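PDB 3U52: phenol hydroxylase component phN, which probably hydroxylates phenol and related aromatics with dioxygen at a carboxylate-bridged diiron centre, as the large subunit of a bacterial multicomponent monooxygenase. Local coordinates for residues V174-A182 against K264-L275; S195-T203 against E233-I244. All blocks are in the same frame, centred on the assembly; numbering follows the deposited sequence.

Contact 1. Residues V174-A182 against K264-L275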
loop_
_atom_site.group_PDB
_atom_site.type_symbol
_atom_site.label_atom_id
_atom_site.label_comp_id
_atom_site.label_asym_id
_atom_site.label_seq_id
_atom_site.Cartn_x
_atom_site.Cartn_y
_atom_site.Cartn_z
ATOM N N VAL A 174 12.472 -28.425 -18.854
ATOM C CA VAL A 174 12.692 -28.974 -17.497
ATOM C C VAL A 174 11.518 -28.677 -16.555
ATOM O O VAL A 174 10.853 -29.627 -16.093
ATOM C CB VAL A 174 14.054 -28.515 -16.917
ATOM C CG1 VAL A 174 14.354 -29.192 -15.646
ATOM C CG2 VAL A 174 15.194 -28.742 -17.962
ATOM N N PRO A 175 11.240 -27.383 -16.219
ATOM C CA PRO A 175 9.999 -27.170 -15.451
ATOM C C PRO A 175 8.705 -27.596 -16.140
ATOM O O PRO A 175 7.821 -28.110 -15.467
ATOM C CB PRO A 175 9.945 -25.629 -15.262
ATOM C CG PRO A 175 10.952 -25.075 -16.193
ATOM C CD PRO A 175 11.993 -26.128 -16.399
ATOM N N LYS A 176 8.576 -27.369 -17.448
ATOM C CA LYS A 176 7.355 -27.743 -18.167
ATOM C C LYS A 176 7.036 -29.252 -18.090
ATOM O O LYS A 176 5.907 -29.635 -17.715
ATOM C CB LYS A 176 7.409 -27.273 -19.618
ATOM C CG LYS A 176 6.028 -27.339 -20.321
ATOM C CD LYS A 176 6.179 -26.922 -21.762
ATOM C CE LYS A 176 5.101 -27.538 -22.660
ATOM N NZ LYS A 176 3.767 -26.957 -22.409
ATOM N N SER A 177 8.014 -30.103 -18.416
ATOM C CA SER A 177 7.765 -31.535 -18.362
ATOM C C SER A 177 7.554 -32.054 -16.925
ATOM O O SER A 177 6.827 -33.033 -16.721
ATOM C CB SER A 177 8.872 -32.336 -19.091
ATOM O OG SER A 177 10.077 -32.292 -18.354
ATOM N N PHE A 178 8.170 -31.413 -15.925
ATOM C CA PHE A 178 7.897 -31.733 -14.489
ATOM C C PHE A 178 6.410 -31.588 -14.202
ATOM O O PHE A 178 5.749 -32.503 -13.655
ATOM C CB PHE A 178 8.691 -30.768 -13.540
ATOM C CG PHE A 178 8.394 -30.981 -12.084
ATOM C CD1 PHE A 178 7.345 -30.319 -11.473
ATOM C CD2 PHE A 178 9.204 -31.820 -11.310
ATOM C CE1 PHE A 178 7.056 -30.539 -10.102
ATOM C CE2 PHE A 178 8.958 -32.039 -9.915
ATOM C CZ PHE A 178 7.878 -31.443 -9.334
ATOM N N PHE A 179 5.860 -30.428 -14.573
ATOM C CA PHE A 179 4.445 -30.231 -14.302
ATOM C C PHE A 179 3.473 -30.977 -15.253
ATOM O O PHE A 179 2.361 -31.301 -14.839
ATOM C CB PHE A 179 4.091 -28.713 -14.234
ATOM C CG PHE A 179 3.300 -28.374 -13.003
ATOM C CD1 PHE A 179 3.934 -28.078 -11.824
ATOM C CD2 PHE A 179 1.910 -28.413 -13.034
ATOM C CE1 PHE A 179 3.194 -27.817 -10.631
ATOM C CE2 PHE A 179 1.151 -28.138 -11.883
ATOM C CZ PHE A 179 1.792 -27.844 -10.681
ATOM N N ASP A 180 3.866 -31.190 -16.515
ATOM C CA ASP A 180 3.066 -32.018 -17.462
ATOM C C ASP A 180 2.977 -33.430 -16.916
ATOM O O ASP A 180 1.941 -34.014 -16.985
ATOM C CB ASP A 180 3.676 -32.048 -18.852
ATOM C CG ASP A 180 3.369 -30.804 -19.668
ATOM O OD1 ASP A 180 2.672 -29.868 -19.153
ATOM O OD2 ASP A 180 3.814 -30.739 -20.862
ATOM N N ASP A 181 4.064 -33.958 -16.354
ATOM C CA ASP A 181 4.105 -35.296 -15.749
ATOM C C ASP A 181 3.071 -35.374 -14.634
ATOM O O ASP A 181 2.210 -36.262 -14.647
ATOM C CB ASP A 181 5.557 -35.558 -15.297
ATOM C CG ASP A 181 5.836 -36.999 -14.828
ATOM O OD1 ASP A 181 4.922 -37.732 -14.441
ATOM O OD2 ASP A 181 7.033 -37.366 -14.798
ATOM N N ALA A 182 3.076 -34.388 -13.710
ATOM C CA ALA A 182 2.093 -34.371 -12.607
ATOM C C ALA A 182 0.639 -34.242 -13.082
ATOM O O ALA A 182 -0.225 -34.944 -12.581
ATOM C CB ALA A 182 2.428 -33.223 -11.581
ATOM N N LYS A 264 10.005 -41.198 -6.923
ATOM C CA LYS A 264 9.908 -40.477 -8.244
ATOM C C LYS A 264 9.935 -38.923 -8.102
ATOM O O LYS A 264 10.723 -38.217 -8.765
ATOM C CB LYS A 264 8.622 -40.874 -8.961
ATOM C CG LYS A 264 8.375 -40.121 -10.277
ATOM C CD LYS A 264 7.039 -40.529 -10.901
ATOM C CE LYS A 264 6.714 -39.479 -11.937
ATOM N NZ LYS A 264 5.425 -39.886 -12.644
ATOM N N TRP A 265 9.123 -38.393 -7.193
ATOM C CA TRP A 265 8.938 -36.959 -7.146
ATOM C C TRP A 265 10.027 -36.302 -6.333
ATOM O O TRP A 265 10.346 -35.162 -6.568
ATOM C CB TRP A 265 7.517 -36.622 -6.614
ATOM C CG TRP A 265 6.557 -36.925 -7.761
ATOM C CD1 TRP A 265 5.729 -37.992 -7.868
ATOM C CD2 TRP A 265 6.438 -36.191 -9.007
ATOM N NE1 TRP A 265 5.083 -37.974 -9.095
ATOM C CE2 TRP A 265 5.478 -36.852 -9.786
ATOM C CE3 TRP A 265 7.007 -34.999 -9.495
ATOM C CZ2 TRP A 265 5.076 -36.384 -11.078
ATOM C CZ3 TRP A 265 6.625 -34.530 -10.794
ATOM C CH2 TRP A 265 5.670 -35.232 -11.550
ATOM N N PHE A 266 10.582 -37.012 -5.352
ATOM C CA PHE A 266 11.844 -36.536 -4.773
ATOM C C PHE A 266 12.828 -36.284 -5.888
ATOM O O PHE A 266 13.455 -35.198 -5.931
ATOM C CB PHE A 266 12.504 -37.524 -3.779
ATOM C CG PHE A 266 13.892 -37.097 -3.388
ATOM C CD1 PHE A 266 15.015 -37.753 -3.908
ATOM C CD2 PHE A 266 14.065 -35.963 -2.560
ATOM C CE1 PHE A 266 16.300 -37.319 -3.595
ATOM C CE2 PHE A 266 15.382 -35.544 -2.207
ATOM C CZ PHE A 266 16.482 -36.206 -2.768
ATOM N N TRP A 267 12.997 -37.271 -6.767
ATOM C CA TRP A 267 14.077 -37.222 -7.741
ATOM C C TRP A 267 13.792 -36.190 -8.854
ATOM O O TRP A 267 14.637 -35.376 -9.181
ATOM C CB TRP A 267 14.469 -38.610 -8.276
ATOM C CG TRP A 267 15.707 -38.457 -9.130
ATOM C CD1 TRP A 267 15.766 -38.390 -10.486
ATOM C CD2 TRP A 267 17.061 -38.353 -8.665
ATOM N NE1 TRP A 267 17.058 -38.218 -10.886
ATOM C CE2 TRP A 267 17.875 -38.180 -9.790
ATOM C CE3 TRP A 267 17.653 -38.358 -7.396
ATOM C CZ2 TRP A 267 19.288 -38.031 -9.701
ATOM C CZ3 TRP A 267 19.054 -38.218 -7.302
ATOM C CH2 TRP A 267 19.847 -38.062 -8.440
ATOM N N ARG A 268 12.562 -36.168 -9.371
ATOM C CA ARG A 268 12.153 -35.093 -10.285
ATOM C C ARG A 268 12.234 -33.668 -9.672
ATOM O O ARG A 268 12.640 -32.721 -10.348
ATOM C CB ARG A 268 10.728 -35.357 -10.833
ATOM C CG ARG A 268 10.694 -36.527 -11.854
ATOM C CD ARG A 268 9.699 -36.218 -13.050
ATOM N NE ARG A 268 10.234 -35.151 -13.896
ATOM C CZ ARG A 268 9.887 -34.942 -15.157
ATOM N NH1 ARG A 268 8.979 -35.706 -15.726
ATOM N NH2 ARG A 268 10.426 -33.944 -15.847
ATOM N N GLY A 269 11.839 -33.538 -8.406
ATOM C CA GLY A 269 11.902 -32.270 -7.706
ATOM C C GLY A 269 13.357 -31.854 -7.518
ATOM O O GLY A 269 13.708 -30.687 -7.730
ATOM N N PHE A 270 14.221 -32.806 -7.179
ATOM C CA PHE A 270 15.660 -32.498 -7.053
ATOM C C PHE A 270 16.264 -31.960 -8.402
ATOM O O PHE A 270 17.037 -30.976 -8.434
ATOM C CB PHE A 270 16.408 -33.779 -6.575
ATOM C CG PHE A 270 17.895 -33.671 -6.653
ATOM C CD1 PHE A 270 18.568 -32.651 -6.002
ATOM C CD2 PHE A 270 18.626 -34.604 -7.374
ATOM C CE1 PHE A 270 19.993 -32.580 -6.063
ATOM C CE2 PHE A 270 20.021 -34.535 -7.436
ATOM C CZ PHE A 270 20.687 -33.517 -6.779
ATOM N N ARG A 271 15.904 -32.602 -9.524
ATOM C CA ARG A 271 16.397 -32.168 -10.835
ATOM C C ARG A 271 15.824 -30.791 -11.168
ATOM O O ARG A 271 16.527 -29.921 -11.672
ATOM C CB ARG A 271 16.107 -33.229 -11.927
ATOM C CG ARG A 271 17.072 -34.430 -11.774
ATOM C CD ARG A 271 18.504 -33.940 -12.037
ATOM N NE ARG A 271 19.434 -35.052 -12.333
ATOM C CZ ARG A 271 20.600 -35.251 -11.732
ATOM N NH1 ARG A 271 21.025 -34.457 -10.747
ATOM N NH2 ARG A 271 21.344 -36.267 -12.100
ATOM N N LEU A 272 14.552 -30.577 -10.869
ATOM C CA LEU A 272 13.974 -29.267 -11.165
ATOM C C LEU A 272 14.742 -28.146 -10.372
ATOM O O LEU A 272 15.072 -27.087 -10.910
ATOM C CB LEU A 272 12.495 -29.292 -10.792
ATOM C CG LEU A 272 11.761 -27.968 -10.936
ATOM C CD1 LEU A 272 11.916 -27.386 -12.382
ATOM C CD2 LEU A 272 10.349 -28.203 -10.583
ATOM N N LEU A 273 15.042 -28.413 -9.110
ATOM C CA LEU A 273 15.704 -27.429 -8.216
ATOM C C LEU A 273 17.168 -27.114 -8.539
ATOM O O LEU A 273 17.740 -26.108 -8.051
ATOM C CB LEU A 273 15.679 -27.945 -6.777
ATOM C CG LEU A 273 14.326 -27.913 -6.108
ATOM C CD1 LEU A 273 14.448 -28.723 -4.786
ATOM C CD2 LEU A 273 13.927 -26.440 -5.869
ATOM N N SER A 274 17.796 -27.971 -9.330
ATOM C CA SER A 274 19.119 -27.657 -9.843
ATOM C C SER A 274 19.163 -26.254 -10.513
ATOM O O SER A 274 20.153 -25.558 -10.386
ATOM C CB SER A 274 19.665 -28.784 -10.729
ATOM O OG SER A 274 19.161 -28.782 -12.060
ATOM N N LEU A 275 18.075 -25.815 -11.150
ATOM C CA LEU A 275 17.961 -24.456 -11.656
ATOM C C LEU A 275 18.075 -23.350 -10.592
ATOM O O LEU A 275 18.630 -22.275 -10.878
ATOM C CB LEU A 275 16.621 -24.285 -12.374
ATOM C CG LEU A 275 16.466 -24.981 -13.716
ATOM C CD1 LEU A 275 15.022 -24.728 -14.245
ATOM C CD2 LEU A 275 17.550 -24.506 -14.696
HETATM O O HOH W 1 12.307 -31.879 -15.394
#
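F178 lies between W265 and L272, as a knob in a hole completed by R268 and G269. It joins two nearly antiparallel helices of the helical hydroxylase core, whose short axes pass 9.9 Å apart at 156°.

The aromatic and aliphatic groups form one layer. W265 brings the edge of its six-membered ring to one face of F178, a T-shaped pair with centroids 5.0 Å apart and planes at 85°. L272 covers the other face with a CH-pi contact: its CD2 sits 3.7 Å from the ring centroid, over the centre. The F178 ring is therefore held from both faces. CG of F178 stands opposite the backbone N (chi1 176°), which carries the ring in between these two partners. The other methyl of L272, CD1, rests on P175, and L275 CD1 touches P175 CD. A182 CB packs on W265 CH2.

The charged groups form a second layer. Within the two segments D181 is shared by two cations. K264 NZ meets D181 OD1 at 2.8 Å on the syn side, and R268 NH1 meets D181 OD2 at 2.7 Å through the anti lone pair. K446 adds a further salt bridge and Y447 a hydrogen bond, while K264 NZ pairs further with E189 and E443. So many cations would probably keep D181 ionised.

The R268 guanidinium lies with one face over F178 CA and works through its edge. R268 NH2 donates to S177 OG at 3.0 Å, with the oxygen close to the guanidinium plane. This hydroxyl is also bonded to S173 O of the preceding turn. A water bridges R268 NH2 and V174 O, 2.8 Å from each.

Contact 2. Residues S195-T203 against E233-I244. With FE (Fe (III) ion), chain H.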
loop_
_atom_site.group_PDB
_atom_site.type_symbol
_atom_site.label_atom_id
_atom_site.label_comp_id
_atom_site.label_asym_id
_atom_site.label_seq_id
_atom_site.Cartn_x
_atom_site.Cartn_y
_atom_site.Cartn_z
ATOM N N SER A 195 1.460 -31.304 -3.766
ATOM C CA SER A 195 1.147 -30.877 -2.403
ATOM C C SER A 195 2.162 -31.405 -1.385
ATOM O O SER A 195 2.672 -30.633 -0.562
ATOM C CB SER A 195 -0.269 -31.255 -1.996
ATOM O OG SER A 195 -1.172 -30.312 -2.568
ATOM N N PHE A 196 2.473 -32.693 -1.433
ATOM C CA PHE A 196 3.427 -33.197 -0.477
ATOM C C PHE A 196 4.890 -32.926 -0.882
ATOM O O PHE A 196 5.610 -32.258 -0.140
ATOM C CB PHE A 196 3.156 -34.661 -0.133
ATOM C CG PHE A 196 4.252 -35.289 0.677
ATOM C CD1 PHE A 196 4.378 -35.013 2.023
ATOM C CD2 PHE A 196 5.218 -36.104 0.061
ATOM C CE1 PHE A 196 5.418 -35.579 2.763
ATOM C CE2 PHE A 196 6.278 -36.646 0.805
ATOM C CZ PHE A 196 6.364 -36.404 2.141
ATOM N N SER A 197 5.327 -33.381 -2.056
ATOM C CA SER A 197 6.745 -33.302 -2.444
ATOM C C SER A 197 7.223 -31.865 -2.730
ATOM O O SER A 197 8.271 -31.435 -2.229
ATOM C CB SER A 197 7.026 -34.259 -3.640
ATOM O OG SER A 197 6.676 -35.606 -3.293
ATOM N N PHE A 198 6.450 -31.113 -3.497
ATOM C CA PHE A 198 6.788 -29.760 -3.931
ATOM C C PHE A 198 6.472 -28.819 -2.758
ATOM O O PHE A 198 7.378 -28.180 -2.193
ATOM C CB PHE A 198 5.879 -29.442 -5.131
ATOM C CG PHE A 198 6.433 -28.485 -6.177
ATOM C CD1 PHE A 198 7.777 -28.289 -6.386
ATOM C CD2 PHE A 198 5.543 -27.842 -7.047
ATOM C CE1 PHE A 198 8.201 -27.382 -7.415
ATOM C CE2 PHE A 198 5.987 -26.977 -8.086
ATOM C CZ PHE A 198 7.288 -26.744 -8.252
ATOM N N GLU A 199 5.192 -28.772 -2.362
ATOM C CA GLU A 199 4.688 -27.740 -1.419
ATOM C C GLU A 199 5.016 -27.959 0.018
ATOM O O GLU A 199 4.835 -27.052 0.803
ATOM C CB GLU A 199 3.170 -27.594 -1.475
ATOM C CG GLU A 199 2.652 -27.079 -2.790
ATOM C CD GLU A 199 2.828 -25.575 -2.908
ATOM O OE1 GLU A 199 1.828 -24.853 -3.018
ATOM O OE2 GLU A 199 3.985 -25.114 -2.872
ATOM N N TYR A 200 5.410 -29.163 0.397
ATOM C CA TYR A 200 5.746 -29.405 1.763
ATOM C C TYR A 200 7.231 -29.721 1.926
ATOM O O TYR A 200 7.942 -29.012 2.639
ATOM C CB TYR A 200 4.855 -30.490 2.387
ATOM C CG TYR A 200 5.131 -30.637 3.849
ATOM C CD1 TYR A 200 5.900 -31.672 4.329
ATOM C CD2 TYR A 200 4.657 -29.692 4.753
ATOM C CE1 TYR A 200 6.199 -31.770 5.711
ATOM C CE2 TYR A 200 4.937 -29.772 6.085
ATOM C CZ TYR A 200 5.704 -30.816 6.576
ATOM O OH TYR A 200 5.955 -30.893 7.951
ATOM N N VAL A 201 7.701 -30.777 1.295
ATOM C CA VAL A 201 9.073 -31.181 1.448
ATOM C C VAL A 201 10.124 -30.194 0.855
ATOM O O VAL A 201 11.108 -29.867 1.534
ATOM C CB VAL A 201 9.308 -32.600 0.929
ATOM C CG1 VAL A 201 10.802 -33.000 1.122
ATOM C CG2 VAL A 201 8.418 -33.564 1.704
ATOM N N LEU A 202 9.912 -29.734 -0.385
ATOM C CA LEU A 202 10.955 -29.032 -1.150
ATOM C C LEU A 202 10.682 -27.540 -1.295
ATOM O O LEU A 202 11.503 -26.803 -1.844
ATOM C CB LEU A 202 11.129 -29.700 -2.527
ATOM C CG LEU A 202 11.658 -31.155 -2.444
ATOM C CD1 LEU A 202 11.663 -31.851 -3.822
ATOM C CD2 LEU A 202 13.078 -31.220 -1.811
ATOM N N THR A 203 9.533 -27.105 -0.786
ATOM C CA THR A 203 9.070 -25.702 -0.883
ATOM C C THR A 203 10.087 -24.601 -0.523
ATOM O O THR A 203 10.291 -23.641 -1.268
ATOM C CB THR A 203 7.733 -25.472 -0.101
ATOM O OG1 THR A 203 7.266 -24.172 -0.428
ATOM C CG2 THR A 203 7.906 -25.592 1.431
ATOM N N GLU A 233 1.214 -19.968 1.788
ATOM C CA GLU A 233 2.047 -21.185 1.798
ATOM C C GLU A 233 1.937 -21.962 3.063
ATOM O O GLU A 233 2.117 -23.170 3.020
ATOM C CB GLU A 233 3.542 -20.913 1.519
ATOM C CG GLU A 233 3.803 -20.350 0.122
ATOM C CD GLU A 233 3.075 -21.099 -1.011
ATOM O OE1 GLU A 233 2.449 -20.418 -1.829
ATOM O OE2 GLU A 233 3.099 -22.343 -1.123
ATOM N N ALA A 234 1.657 -21.288 4.178
ATOM C CA ALA A 234 1.315 -21.975 5.411
ATOM C C ALA A 234 0.121 -22.923 5.228
ATOM O O ALA A 234 0.133 -24.033 5.757
ATOM C CB ALA A 234 1.029 -20.979 6.539
ATOM N N ARG A 235 -0.921 -22.494 4.521
ATOM C CA ARG A 235 -2.032 -23.394 4.251
ATOM C C ARG A 235 -1.584 -24.530 3.297
ATOM O O ARG A 235 -2.039 -25.677 3.399
ATOM C CB ARG A 235 -3.181 -22.622 3.601
ATOM C CG ARG A 235 -3.848 -21.597 4.509
ATOM C CD ARG A 235 -5.189 -21.200 3.908
ATOM N NE ARG A 235 -5.055 -20.534 2.599
ATOM C CZ ARG A 235 -4.790 -19.233 2.463
ATOM N NH1 ARG A 235 -4.650 -18.460 3.536
ATOM N NH2 ARG A 235 -4.685 -18.682 1.272
ATOM N N HIS A 236 -0.767 -24.177 2.311
ATOM C CA HIS A 236 -0.384 -25.153 1.273
ATOM C C HIS A 236 0.493 -26.259 1.876
ATOM O O HIS A 236 0.331 -27.431 1.533
ATOM C CB HIS A 236 0.290 -24.466 0.077
ATOM C CG HIS A 236 -0.600 -23.456 -0.583
ATOM N ND1 HIS A 236 -0.170 -22.638 -1.602
ATOM C CD2 HIS A 236 -1.886 -23.107 -0.339
ATOM C CE1 HIS A 236 -1.166 -21.851 -1.982
ATOM N NE2 HIS A 236 -2.206 -22.093 -1.211
ATOM N N MET A 237 1.391 -25.890 2.782
ATOM C CA MET A 237 2.198 -26.891 3.494
ATOM C C MET A 237 1.361 -27.811 4.373
ATOM O O MET A 237 1.644 -28.995 4.447
ATOM C CB MET A 237 3.270 -26.233 4.382
ATOM C CG MET A 237 4.230 -25.386 3.606
ATOM S SD MET A 237 5.431 -24.578 4.703
ATOM C CE MET A 237 6.600 -25.927 4.937
ATOM N N THR A 238 0.358 -27.262 5.060
ATOM C CA THR A 238 -0.509 -28.072 5.886
ATOM C C THR A 238 -1.358 -29.039 5.071
ATOM O O THR A 238 -1.574 -30.205 5.488
ATOM C CB THR A 238 -1.413 -27.225 6.812
ATOM O OG1 THR A 238 -0.642 -26.171 7.414
ATOM C CG2 THR A 238 -1.942 -28.140 7.906
ATOM N N LEU A 239 -1.850 -28.589 3.907
ATOM C CA LEU A 239 -2.535 -29.534 3.022
ATOM C C LEU A 239 -1.584 -30.698 2.636
ATOM O O LEU A 239 -1.975 -31.871 2.714
ATOM C CB LEU A 239 -3.196 -28.833 1.810
ATOM C CG LEU A 239 -3.698 -29.635 0.589
ATOM C CD1 LEU A 239 -4.774 -30.635 1.008
ATOM C CD2 LEU A 239 -4.282 -28.687 -0.469
ATOM N N GLY A 240 -0.335 -30.387 2.292
ATOM C CA GLY A 240 0.636 -31.414 1.856
ATOM C C GLY A 240 0.848 -32.469 2.929
ATOM O O GLY A 240 0.904 -33.671 2.637
ATOM N N LEU A 241 0.958 -32.017 4.170
ATOM C CA LEU A 241 1.129 -32.903 5.351
ATOM C C LEU A 241 -0.135 -33.752 5.563
ATOM O O LEU A 241 -0.039 -34.960 5.711
ATOM C CB LEU A 241 1.349 -32.047 6.597
ATOM C CG LEU A 241 2.326 -32.424 7.713
ATOM C CD1 LEU A 241 1.729 -31.989 9.056
ATOM C CD2 LEU A 241 2.767 -33.921 7.662
ATOM N N GLU A 242 -1.317 -33.125 5.546
ATOM C CA GLU A 242 -2.582 -33.872 5.646
ATOM C C GLU A 242 -2.704 -34.956 4.583
ATOM O O GLU A 242 -3.064 -36.108 4.902
ATOM C CB GLU A 242 -3.823 -32.947 5.609
ATOM C CG GLU A 242 -5.197 -33.724 5.773
ATOM C CD GLU A 242 -5.316 -34.659 7.039
ATOM O OE1 GLU A 242 -4.535 -34.507 8.017
ATOM O OE2 GLU A 242 -6.233 -35.546 7.091
ATOM N N VAL A 243 -2.405 -34.580 3.333
ATOM C CA VAL A 243 -2.441 -35.479 2.169
ATOM C C VAL A 243 -1.653 -36.775 2.431
ATOM O O VAL A 243 -2.235 -37.846 2.297
ATOM C CB VAL A 243 -2.005 -34.755 0.801
ATOM C CG1 VAL A 243 -1.670 -35.755 -0.325
ATOM C CG2 VAL A 243 -3.127 -33.795 0.307
ATOM N N ILE A 244 -0.354 -36.710 2.779
ATOM C CA ILE A 244 0.387 -38.005 2.909
ATOM C C ILE A 244 -0.094 -38.817 4.072
ATOM O O ILE A 244 -0.176 -40.017 3.932
ATOM C CB ILE A 244 1.955 -37.976 3.043
ATOM C CG1 ILE A 244 2.410 -36.652 3.522
ATOM C CG2 ILE A 244 2.699 -38.611 1.743
ATOM C CD1 ILE A 244 2.584 -36.576 4.979
HETATM FE FE FE H . 1.904 -22.729 -2.723
HETATM O O HOH W 2 -0.531 -28.026 -1.043
HETATM O O HOH W 3 4.781 -24.176 0.396
HETATM O O HOH W 4 4.635 -22.785 -3.482
#
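The helices of S195-T203 and E233-I244 cross at -121° with axes only 7.8 Å apart, and the CA atoms of F196 and G240 come within 4.1 Å. G240 permits this approach: any CB here would run into S195 O, which instead receives a CA-H...O contact from G240 CA at 3.3 Å. The first helix carries a wider pi-type turn, with V201 N bonded to F196 O.

F196 turns one ring face to I244, whose CG2 lies over the centre in a CH-pi contact, 3.8 Å from the centroid. V201 CG2 lies over the opposite face. With an alanine instead of the F196 ring, a gap between I244 and V201 is likely to open, and I244 CG2 would lose the aromatic face. Y200 presses CD2 against M237 CB, and L241 CB lies over one face of its ring. M237 CE reaches T203 CG2 because the thioether bends at chi3 (81°).

Water bridges S195 OG and H236 O. The hydroxyl of S195 is also bonded to Y115.

Further along, both helices bind one iron. E199 OE1 binds the iron at 2.1 Å. E233 supplies both oxygens, and E233 OE2, 2.0 Å from the iron, makes the shorter bond. H236 ND1 binds the iron at 2.4 Å, and D137 bonds H236 NE2, a second-shell carboxylate that probably fixes the ring and raises its donor strength. E138 and H141 of the other iron site lie against E199 and E233. Glutamates and histidines on paired helices are characteristic of the four-helix bundle of carboxylate-bridged diiron hydroxylases.

The centres of contacts 1 and 2 lie about 16 Å apart in the same helical core. Four helices come in the order 173-184, 187-216, 220-250 and 254-283. Contact 1 joins the first and last, and contact 2 joins the middle two, so contact 2 falls between the halves of contact 1 along the chain. The two meet directly: W265 packs on S197, F179 and L272 on F198, and G269 on L202. F198, G269 and L273 line one xenon pocket, built from helices of both contacts. The iron-binding pair of helices is thus packed against the pair formed by helices 173-184 and 254-283, with a xenon-binding pocket where the two pairs meet.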